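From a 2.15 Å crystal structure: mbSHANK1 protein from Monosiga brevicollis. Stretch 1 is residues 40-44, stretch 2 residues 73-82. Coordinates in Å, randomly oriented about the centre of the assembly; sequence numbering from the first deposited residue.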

# COMPACT_ATOMS: atom_id res chain seq x y z
N ALA A 40 11.20 2.38 -11.93
CA ALA A 40 11.31 2.39 -10.47
C ALA A 40 11.09 0.99 -9.92
O ALA A 40 11.38 -0.00 -10.59
N GLN A 41 10.58 0.91 -8.69
CA GLN A 41 10.04 -0.34 -8.16
C GLN A 41 8.94 -0.04 -7.15
O GLN A 41 7.79 -0.44 -7.36
N GLY A 42 9.27 0.66 -6.07
CA GLY A 42 8.27 1.34 -5.26
C GLY A 42 8.10 0.74 -3.87
O GLY A 42 8.74 -0.25 -3.49
N GLN A 43 7.22 1.38 -3.09
CA GLN A 43 6.95 0.95 -1.73
C GLN A 43 6.19 -0.36 -1.74
O GLN A 43 5.68 -0.78 -2.77
N TRP A 44 6.08 -1.01 -0.58
CA TRP A 44 5.37 -2.28 -0.55
C TRP A 44 4.83 -2.58 0.84
O TRP A 44 5.27 -2.02 1.85
N VAL A 73 2.47 6.12 -8.41
CA VAL A 73 3.27 6.44 -7.24
C VAL A 73 4.39 5.43 -7.08
O VAL A 73 4.91 5.25 -5.97
N SER A 74 4.77 4.77 -8.18
CA SER A 74 5.77 3.72 -8.12
C SER A 74 7.20 4.26 -7.96
O SER A 74 8.09 3.51 -7.56
N PHE A 75 7.41 5.54 -8.23
CA PHE A 75 8.72 6.17 -8.24
C PHE A 75 8.85 7.27 -7.20
O PHE A 75 9.60 8.22 -7.39
N TRP A 76 8.12 7.18 -6.10
CA TRP A 76 8.10 8.25 -5.12
C TRP A 76 8.95 7.89 -3.92
O TRP A 76 9.42 6.76 -3.76
N SER A 77 9.14 8.88 -3.06
CA SER A 77 9.78 8.68 -1.77
C SER A 77 8.81 8.05 -0.80
O SER A 77 7.60 8.24 -0.89
N HIS A 78 9.36 7.32 0.18
CA HIS A 78 8.50 6.69 1.18
C HIS A 78 7.60 7.69 1.88
O HIS A 78 6.48 7.33 2.26
N ARG A 79 8.05 8.93 2.06
CA ARG A 79 7.25 9.82 2.89
C ARG A 79 6.18 10.52 2.07
O ARG A 79 5.09 10.80 2.59
N LYS A 80 6.46 10.81 0.80
CA LYS A 80 5.42 11.40 -0.03
C LYS A 80 4.26 10.44 -0.19
O LYS A 80 3.10 10.85 -0.08
N VAL A 81 4.56 9.16 -0.40
CA VAL A 81 3.51 8.15 -0.50
C VAL A 81 2.72 8.06 0.80
O VAL A 81 1.48 8.14 0.80
N VAL A 82 3.42 7.93 1.93
CA VAL A 82 2.75 7.80 3.23
C VAL A 82 1.89 9.03 3.52
O VAL A 82 0.72 8.91 3.92

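The two stretches pack over a small area, 321 Å² with both sides summed. A type I beta turn from Val 73 to Trp 76 opens stretch 2, and a helix begins at His 78. Stretch 1 approaches the turn with Ala 40 and Gly 42, and the start of the helix with Gln 43.

Val 73 is buried but makes no contact with stretch 1. Its CA-to-CB bond points sideways, chi1 is m, and the side chain does not reach stretch 1.

Ser 74 contributes mainly its backbone. Its CA lies 4.5 Å from the CA of Gly 42, so the two backbones come close here. Ser 74 O meets Ala 40 CB at 3.2 Å and Gly 42 CA at 3.2 Å. Gly 42 N also lies 3.4 Å from Ser 74 O, but the angle is poor and no hydrogen bond forms. The lack of a side chain at Gly 42 matters. An ideal CB on Gly 42 would sit 2.9 Å from Ser 74 O, a clash. With phi 113° and psi 178°, it would also be jammed against the carbonyl oxygen of the residue before. The side chain of Ser 74 points sideways with chi1 p, and its OG is hydrogen-bonded to a residue flanking one of the stretches.

Phe 75 touches Ala 40 through the base of its side chain. The CB atoms of Ala 40 and Phe 75 are 3.6 Å apart, an apolar contact. Ala 40 points toward stretch 2. Phe 75 starts sideways, with chi1 p, and its ring leads away. The ring therefore adds little to the packing; its nearest atom, Phe 75 CG, is about 5.1 Å from Ala 40 CB.

Trp 76 also starts sideways, with chi1 m, and its indole leads away. Its carbonyl is the part nearest to stretch 1: Trp 76 O lies 3.6 Å from Gln 43 NE2. That NE2 is hydrogen-bonded elsewhere in the structure.

Ser 77 points away from stretch 1 and serves the helix instead. With chi1 p, it is the N-cap: Lys 80 N donates to Ser 77 OG at 3.2 Å.

His 78 makes the one hydrogen bond between the stretches. His 78 ND1 donates to Gln 43 OE1 at 2.7 Å, with an N-H...acceptor angle of 151°. The acceptor lies at the ring edge, near its plane, where the N-H is directed. The ring is set by chi1 t and chi2 81°. Gln 43 points toward stretch 2, with chi1 and chi2 both m. It is buried and has 99 Å² covered by stretch 2. His 78 NE2 is hydrogen-bonded elsewhere in the structure.

Arg 79 points away, and Lys 80 is out of reach. Neither makes contact with stretch 1.

Val 81 faces stretch 1 again, with chi1 t. Val 81 CG2 lies 4.2 Å from Gln 43 CG, a looser contact against the aliphatic part of the glutamine.

Val 82 is buried but points sideways and makes no contact.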

# COMPACT_ATOMS: atom_id res chain seq x y z
CB ALA A 40 10.31 3.37 -9.88
CB GLN A 41 11.15 -1.21 -7.56
CG GLN A 41 10.72 -2.66 -7.27
CD GLN A 41 10.62 -3.54 -8.52
OE1 GLN A 41 10.58 -3.05 -9.64
NE2 GLN A 41 10.55 -4.84 -8.32
CB GLN A 43 6.14 2.01 -0.98
CG GLN A 43 6.65 3.41 -1.18
CD GLN A 43 8.09 3.55 -0.78
OE1 GLN A 43 8.44 3.36 0.39
NE2 GLN A 43 8.95 3.85 -1.75
CB TRP A 44 6.25 -3.42 -1.04
CG TRP A 44 7.55 -3.54 -0.34
CD1 TRP A 44 8.68 -2.81 -0.56
CD2 TRP A 44 7.87 -4.49 0.69
NE1 TRP A 44 9.68 -3.23 0.29
CE2 TRP A 44 9.22 -4.26 1.06
CE3 TRP A 44 7.16 -5.51 1.33
CZ2 TRP A 44 9.86 -5.01 2.04
CZ3 TRP A 44 7.80 -6.25 2.30
CH2 TRP A 44 9.13 -5.99 2.65
CB VAL A 73 2.41 6.47 -5.96
CG1 VAL A 73 1.29 7.50 -6.10
CG2 VAL A 73 1.85 5.08 -5.65
CB SER A 74 5.67 2.87 -9.38
OG SER A 74 5.51 3.72 -10.51
CB PHE A 75 9.00 6.75 -9.63
CG PHE A 75 8.12 7.92 -9.97
CD1 PHE A 75 6.74 7.78 -10.08
CD2 PHE A 75 8.68 9.17 -10.20
CE1 PHE A 75 5.93 8.87 -10.40
CE2 PHE A 75 7.88 10.25 -10.53
CZ PHE A 75 6.51 10.10 -10.62
CB TRP A 76 6.68 8.55 -4.66
CG TRP A 76 5.82 9.21 -5.65
CD1 TRP A 76 6.04 9.33 -6.98
CD2 TRP A 76 4.58 9.86 -5.38
NE1 TRP A 76 5.00 10.01 -7.57
CE2 TRP A 76 4.10 10.35 -6.60
CE3 TRP A 76 3.84 10.06 -4.23
CZ2 TRP A 76 2.90 11.03 -6.69
CZ3 TRP A 76 2.66 10.74 -4.33
CH2 TRP A 76 2.20 11.22 -5.54
CB SER A 77 10.23 10.01 -1.20
OG SER A 77 9.08 10.81 -0.99
CB HIS A 78 9.34 5.95 2.22
CG HIS A 78 8.52 5.22 3.24
ND1 HIS A 78 7.97 3.97 3.01
CD2 HIS A 78 8.15 5.56 4.50
CE1 HIS A 78 7.30 3.58 4.08
NE2 HIS A 78 7.40 4.52 5.00
CB ARG A 79 8.12 10.85 3.61
CG ARG A 79 7.29 11.66 4.62
CD ARG A 79 7.22 10.90 5.98
NE ARG A 79 5.98 11.16 6.72
CZ ARG A 79 5.30 10.24 7.41
NH1 ARG A 79 5.73 8.98 7.49
NH2 ARG A 79 4.17 10.59 8.05
CB LYS A 80 5.98 11.81 -1.39
CG LYS A 80 5.00 12.64 -2.23
CD LYS A 80 5.74 13.31 -3.41
CE LYS A 80 4.86 13.60 -4.62
NZ LYS A 80 3.88 14.72 -4.40
CB VAL A 81 4.12 6.79 -0.88
CG1 VAL A 81 3.14 5.67 -0.56
CG2 VAL A 81 4.50 6.77 -2.36
CB VAL A 82 3.79 7.54 4.33
CG1 VAL A 82 3.20 7.82 5.70
CG2 VAL A 82 4.22 6.09 4.27